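Local atomic coordinates of PfVFT1 (Plasmodium falciparum, PDB entry 5JKQ), a protein that is a bi-lobed Venus flytrap protein that resembles solute-binding proteins and probably binds a small ligand in the cleft between its lobes. Residues V24-L27 and I28-E32; F233-Y236 and I237-S240. The protein carries 3 engineered substitutions. All blocks are in the same frame, centred on the assembly; numbering follows the deposited sequence.

Contact 1: residues V24-L27 and I28-E32; sequences VKEL and IQNEE
Val24 and Ile28 meet one turn apart on the last turns of helix 14-29, where the helix ends and an Asx turn at Asn30 leads into helix 32-39. The apolar side is the tight one. Val24 CG1 lies 3.9 Å from Ile28 CD1, while Ile28 also rests on Ile47 and Ile50 of a nearby loop. Leu27 is buried against Ile109, Ile110 and Thr113 of helix 102-118; its CD2 reaches forward to the side chain of Glu32, 3.4 Å from Glu32 OE1. Lys25 is buried too: its extended chain passes the Gln29 amide, Lys25 CE 3.9 Å from Gln29 NE2, and its NZ is bound by Asn55 OD1 and Leu53 O. The solvent side is looser. Here the side chains of Glu26 and Gln29 are joined through a water, which donates to Glu26 OE1 and to Gln29 OE1. The backbone bond from Asn30 N to Glu26 O, 2.9 Å long, closes the last regular turn before the chain leaves helical angles at Asn30. The Asn30 amide then turns back over the helix end: with chi1 at 64°, CG sits between the backbone N and the carbonyl carbon. That places OD1 for the step into the next helix, where Glu32 N donates to Asn30 OD1 at 3.1 Å, nearly straight at 162° but from above the amide plane.

Contact 2: residues F233-Y236 and I237-S240; sequences FSSY and IDLS
The Tyr236 ring carries Ser240 OG over one face, 3.3 Å above the plane and displaced toward the rim, with Tyr236 CE1 its nearest ring atom. The Phe233 ring has Leu239 CD2 over one face, again off-centre, and the carbonyl oxygen of Asp238 at its edge, 3.9 Å from Phe233 CD1. Between these rings the chain enters helix 236-244 through Ser235, its N-cap. With chi1 at 67°, Ser235 OG lies between the backbone N and the carbonyl carbon, in position to accept from Asp238 N at 3.3 Å. The Asp238 carboxylate folds back over the same hydroxyl and brings OD2 to 2.9 Å from Ser235 OG. So close to the start of the helix, its negative charge would probably be favoured by the helix dipole. The first turn is then closed by Leu239 N, which donates to Ser235 O almost in line, at 177°. One residue on, Tyr236 O is gripped twice by Ser240: the backbone N and the hydroxyl OG each donate at 2.8 Å, arriving from opposite faces of the carbonyl plane. This second bond uses the proton of the buried serine hydroxyl and fixes its rotation above the tyrosine ring. The capped turn lies against the mixed sheet: Tyr236, Leu239 and Ser240 touch Met182 of strand 175-184, and Phe233 and Leu239 touch Ala208 of strand 206-209. Phe233 meets His248, which follows the helix, edge-to-face, and Tyr236 makes the same kind of contact with Phe258 in a later loop.

From the N terminus, the chain first runs through helix 14-29, and contact 1 marks the turn from its C-terminal end into helix 32-39, beside helix 102-118. About two hundred residues later, after strand 227-229, contact 2 starts helix 236-244 against strands 175-184 and 206-209. The two are in series: neither encloses or crosses the other, and each is a tight local turn without a long loop to close. The centres of contact 1 and contact 2 are about 36 Å apart, on opposite sides of the centre of the chain, and the nearest atoms of contact 1 and contact 2 are about 28 Å apart. One finishes a helix and the other begins one, in widely separated parts of the bi-lobed fold.

Contact 1: residues V24-L27 and I28-E32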
ATOM      1  N   VAL A  24      13.347   4.008   5.103  1.00 14.62           N
ATOM      2  CA  VAL A  24      12.762   4.195   3.779  1.00 17.40           C
ATOM      3  C   VAL A  24      13.426   5.373   3.072  1.00 19.64           C
ATOM      4  O   VAL A  24      13.743   5.295   1.885  1.00 13.49           O
ATOM      5  CB  VAL A  24      11.239   4.425   3.866  1.00 16.43           C
ATOM      6  CG1 VAL A  24      10.655   4.797   2.507  1.00 19.85           C
ATOM      7  CG2 VAL A  24      10.552   3.180   4.403  1.00 19.18           C
ATOM      8  N   LYS A  25      13.642   6.456   3.814  1.00 19.21           N
ATOM      9  CA  LYS A  25      14.298   7.638   3.274  1.00 14.54           C
ATOM     10  C   LYS A  25      15.687   7.281   2.757  1.00 23.81           C
ATOM     11  O   LYS A  25      16.082   7.696   1.666  1.00 21.12           O
ATOM     12  CB  LYS A  25      14.389   8.732   4.337  1.00 21.27           C
ATOM     13  CG  LYS A  25      15.056  10.011   3.857  1.00 21.60           C
ATOM     14  CD  LYS A  25      14.990  11.096   4.917  1.00 22.06           C
ATOM     15  CE  LYS A  25      15.655  12.376   4.447  1.00 20.30           C
ATOM     16  NZ  LYS A  25      15.502  13.468   5.443  1.00 24.11           N
ATOM     17  N   GLU A  26      16.418   6.496   3.540  1.00 21.76           N
ATOM     18  CA  GLU A  26      17.752   6.064   3.149  1.00 22.99           C
ATOM     19  C   GLU A  26      17.690   5.137   1.937  1.00 21.48           C
ATOM     20  O   GLU A  26      18.532   5.219   1.042  1.00 18.62           O
ATOM     21  CB  GLU A  26      18.456   5.368   4.316  1.00 16.74           C
ATOM     22  CG  GLU A  26      19.813   4.795   3.955  1.00 25.13           C
ATOM     23  CD  GLU A  26      20.737   4.673   5.149  1.00 24.90           C
ATOM     24  OE1 GLU A  26      20.995   5.701   5.811  1.00 21.24           O
ATOM     25  OE2 GLU A  26      21.207   3.550   5.423  1.00 21.23           O
ATOM     26  N   LEU A  27      16.688   4.262   1.910  1.00 18.25           N
ATOM     27  CA  LEU A  27      16.524   3.317   0.808  1.00 18.45           C
ATOM     28  C   LEU A  27      16.194   4.037  -0.498  1.00 22.56           C
ATOM     29  O   LEU A  27      16.422   3.505  -1.585  1.00 20.53           O
ATOM     30  CB  LEU A  27      15.433   2.295   1.133  1.00 18.66           C
ATOM     31  CG  LEU A  27      15.833   1.188   2.114  1.00 20.46           C
ATOM     32  CD1 LEU A  27      14.628   0.343   2.476  1.00 20.03           C
ATOM     33  CD2 LEU A  27      16.936   0.306   1.538  1.00 19.75           C
ATOM     34  N   ILE A  28      15.657   5.246  -0.383  1.00 18.20           N
ATOM     35  CA  ILE A  28      15.350   6.073  -1.544  1.00 16.36           C
ATOM     36  C   ILE A  28      16.598   6.835  -1.976  1.00 22.91           C
ATOM     37  O   ILE A  28      16.823   7.050  -3.167  1.00 23.54           O
ATOM     38  CB  ILE A  28      14.192   7.049  -1.237  1.00 18.75           C
ATOM     39  CG1 ILE A  28      12.883   6.265  -1.133  1.00 11.81           C
ATOM     40  CG2 ILE A  28      14.061   8.120  -2.321  1.00 18.47           C
ATOM     41  CD1 ILE A  28      11.744   7.029  -0.506  1.00 21.72           C
ATOM     42  N   GLN A  29      17.412   7.229  -1.003  1.00 24.31           N
ATOM     43  CA  GLN A  29      18.667   7.918  -1.279  1.00 20.12           C
ATOM     44  C   GLN A  29      19.683   6.998  -1.952  1.00 16.01           C
ATOM     45  O   GLN A  29      20.381   7.413  -2.875  1.00 20.45           O
ATOM     46  CB  GLN A  29      19.265   8.483   0.014  1.00 26.95           C
ATOM     47  CG  GLN A  29      18.512   9.672   0.590  1.00 28.91           C
ATOM     48  CD  GLN A  29      19.017  10.081   1.963  1.00 25.47           C
ATOM     49  OE1 GLN A  29      19.609   9.279   2.688  1.00 21.49           O
ATOM     50  NE2 GLN A  29      18.785  11.336   2.325  1.00 19.03           N
ATOM     51  N   ASN A  30      19.769   5.755  -1.485  1.00 17.54           N
ATOM     52  CA  ASN A  30      20.783   4.826  -1.981  1.00 23.67           C
ATOM     53  C   ASN A  30      20.297   3.956  -3.144  1.00 22.86           C
ATOM     54  O   ASN A  30      20.962   2.990  -3.521  1.00 30.68           O
ATOM     55  CB  ASN A  30      21.286   3.937  -0.835  1.00 19.71           C
ATOM     56  CG  ASN A  30      20.206   3.038  -0.261  1.00 19.77           C
ATOM     57  OD1 ASN A  30      19.129   2.890  -0.830  1.00 20.68           O
ATOM     58  ND2 ASN A  30      20.503   2.421   0.876  1.00 21.75           N
ATOM     59  N   GLU A  31      19.132   4.293  -3.691  1.00 20.89           N
ATOM     60  CA  GLU A  31      18.609   3.658  -4.905  1.00 34.79           C
ATOM     61  C   GLU A  31      18.196   2.192  -4.723  1.00 22.33           C
ATOM     62  O   GLU A  31      17.737   1.564  -5.674  1.00 26.88           O
ATOM     63  CB  GLU A  31      19.646   3.739  -6.036  1.00 28.48           C
ATOM     64  CG  GLU A  31      20.276   5.111  -6.232  1.00 41.97           C
ATOM     65  CD  GLU A  31      21.398   5.092  -7.258  1.00 47.20           C
ATOM     66  OE1 GLU A  31      21.434   4.155  -8.086  1.00 51.48           O
ATOM     67  OE2 GLU A  31      22.247   6.008  -7.235  1.00 41.65           O
ATOM     68  N   GLU A  32      18.354   1.644  -3.522  1.00 14.96           N
ATOM     69  CA  GLU A  32      18.046   0.233  -3.293  1.00 21.11           C
ATOM     70  C   GLU A  32      16.573  -0.088  -3.526  1.00 19.49           C
ATOM     71  O   GLU A  32      16.241  -1.137  -4.080  1.00 13.93           O
ATOM     72  CB  GLU A  32      18.436  -0.186  -1.875  1.00 23.89           C
ATOM     73  CG  GLU A  32      19.917  -0.481  -1.699  1.00 27.61           C
ATOM     74  CD  GLU A  32      20.258  -0.969  -0.303  1.00 27.44           C
ATOM     75  OE1 GLU A  32      19.411  -1.642   0.321  1.00 32.19           O
ATOM     76  OE2 GLU A  32      21.376  -0.676   0.172  1.00 37.12           O
TER
HETATM   77  O   HOH W   1      20.046   8.056   5.417  1.00 18.10           O

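Contact 2: residues F233-Y236 and I237-S240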
ATOM      1  N   PHE A 233     -16.404  -8.204 -11.667  1.00 29.46           N
ATOM      2  CA  PHE A 233     -15.224  -8.430 -12.507  1.00 25.43           C
ATOM      3  C   PHE A 233     -14.082  -9.083 -11.739  1.00 23.60           C
ATOM      4  O   PHE A 233     -13.654  -8.585 -10.697  1.00 35.93           O
ATOM      5  CB  PHE A 233     -14.760  -7.106 -13.113  1.00 17.44           C
ATOM      6  CG  PHE A 233     -15.874  -6.306 -13.720  1.00 22.80           C
ATOM      7  CD1 PHE A 233     -16.332  -6.591 -14.995  1.00 29.73           C
ATOM      8  CD2 PHE A 233     -16.477  -5.280 -13.010  1.00 24.13           C
ATOM      9  CE1 PHE A 233     -17.365  -5.861 -15.554  1.00 25.57           C
ATOM     10  CE2 PHE A 233     -17.510  -4.547 -13.565  1.00 24.74           C
ATOM     11  CZ  PHE A 233     -17.954  -4.838 -14.839  1.00 28.02           C
ATOM     12  N   SER A 234     -13.592 -10.200 -12.273  1.00 26.00           N
ATOM     13  CA  SER A 234     -12.541 -10.985 -11.631  1.00 25.73           C
ATOM     14  C   SER A 234     -11.273 -11.066 -12.483  1.00 26.04           C
ATOM     15  O   SER A 234     -10.285 -11.676 -12.074  1.00 19.09           O
ATOM     16  CB  SER A 234     -13.048 -12.398 -11.336  1.00 29.13           C
ATOM     17  OG  SER A 234     -14.232 -12.361 -10.557  1.00 45.99           O
ATOM     18  N   SER A 235     -11.302 -10.459 -13.666  1.00 19.71           N
ATOM     19  CA  SER A 235     -10.145 -10.496 -14.553  1.00 18.27           C
ATOM     20  C   SER A 235     -10.162  -9.354 -15.558  1.00 18.26           C
ATOM     21  O   SER A 235     -11.188  -8.708 -15.774  1.00 17.58           O
ATOM     22  CB  SER A 235     -10.085 -11.833 -15.296  1.00 21.05           C
ATOM     23  OG  SER A 235     -11.164 -11.961 -16.205  1.00 22.02           O
ATOM     24  N   TYR A 236      -9.004  -9.114 -16.165  1.00 14.00           N
ATOM     25  CA  TYR A 236      -8.859  -8.094 -17.191  1.00 18.49           C
ATOM     26  C   TYR A 236      -9.804  -8.358 -18.359  1.00 24.27           C
ATOM     27  O   TYR A 236     -10.419  -7.434 -18.891  1.00 17.14           O
ATOM     28  CB  TYR A 236      -7.408  -8.052 -17.666  1.00 16.17           C
ATOM     29  CG  TYR A 236      -7.152  -7.185 -18.876  1.00 13.13           C
ATOM     30  CD1 TYR A 236      -7.292  -5.806 -18.812  1.00 17.11           C
ATOM     31  CD2 TYR A 236      -6.739  -7.746 -20.077  1.00 14.30           C
ATOM     32  CE1 TYR A 236      -7.045  -5.010 -19.913  1.00 13.30           C
ATOM     33  CE2 TYR A 236      -6.487  -6.957 -21.184  1.00 17.19           C
ATOM     34  CZ  TYR A 236      -6.642  -5.590 -21.097  1.00 12.09           C
ATOM     35  OH  TYR A 236      -6.393  -4.800 -22.195  1.00 14.43           O
ATOM     36  N   ILE A 237      -9.927  -9.626 -18.741  1.00 18.32           N
ATOM     37  CA  ILE A 237     -10.778 -10.012 -19.860  1.00 23.15           C
ATOM     38  C   ILE A 237     -12.244  -9.711 -19.548  1.00 17.11           C
ATOM     39  O   ILE A 237     -12.980  -9.243 -20.415  1.00 16.18           O
ATOM     40  CB  ILE A 237     -10.596 -11.507 -20.206  1.00 23.84           C
ATOM     41  CG1 ILE A 237      -9.191 -11.734 -20.765  1.00 21.92           C
ATOM     42  CG2 ILE A 237     -11.641 -11.979 -21.227  1.00 19.22           C
ATOM     43  CD1 ILE A 237      -8.791 -13.191 -20.878  1.00 21.61           C
ATOM     44  N   ASP A 238     -12.660  -9.970 -18.309  1.00 18.39           N
ATOM     45  CA  ASP A 238     -14.024  -9.669 -17.881  1.00 19.67           C
ATOM     46  C   ASP A 238     -14.271  -8.171 -17.928  1.00 19.69           C
ATOM     47  O   ASP A 238     -15.234  -7.704 -18.536  1.00 18.63           O
ATOM     48  CB  ASP A 238     -14.287 -10.183 -16.463  1.00 19.65           C
ATOM     49  CG  ASP A 238     -14.186 -11.690 -16.354  1.00 28.16           C
ATOM     50  OD1 ASP A 238     -14.371 -12.379 -17.378  1.00 32.64           O
ATOM     51  OD2 ASP A 238     -13.931 -12.186 -15.236  1.00 38.63           O
ATOM     52  N   LEU A 239     -13.387  -7.433 -17.264  1.00 25.62           N
ATOM     53  CA  LEU A 239     -13.447  -5.978 -17.214  1.00 20.12           C
ATOM     54  C   LEU A 239     -13.527  -5.408 -18.630  1.00 26.74           C
ATOM     55  O   LEU A 239     -14.387  -4.580 -18.929  1.00 19.00           O
ATOM     56  CB  LEU A 239     -12.219  -5.445 -16.459  1.00 23.33           C
ATOM     57  CG  LEU A 239     -11.993  -3.961 -16.128  1.00 18.15           C
ATOM     58  CD1 LEU A 239     -11.715  -3.111 -17.365  1.00 31.20           C
ATOM     59  CD2 LEU A 239     -13.154  -3.397 -15.326  1.00 25.53           C
ATOM     60  N   SER A 240     -12.649  -5.889 -19.506  1.00 19.16           N
ATOM     61  CA  SER A 240     -12.551  -5.371 -20.866  1.00 19.56           C
ATOM     62  C   SER A 240     -13.808  -5.653 -21.682  1.00 27.63           C
ATOM     63  O   SER A 240     -14.256  -4.805 -22.455  1.00 19.16           O
ATOM     64  CB  SER A 240     -11.336  -5.967 -21.575  1.00 21.88           C
ATOM     65  OG  SER A 240     -10.131  -5.559 -20.951  1.00 21.18           O
TER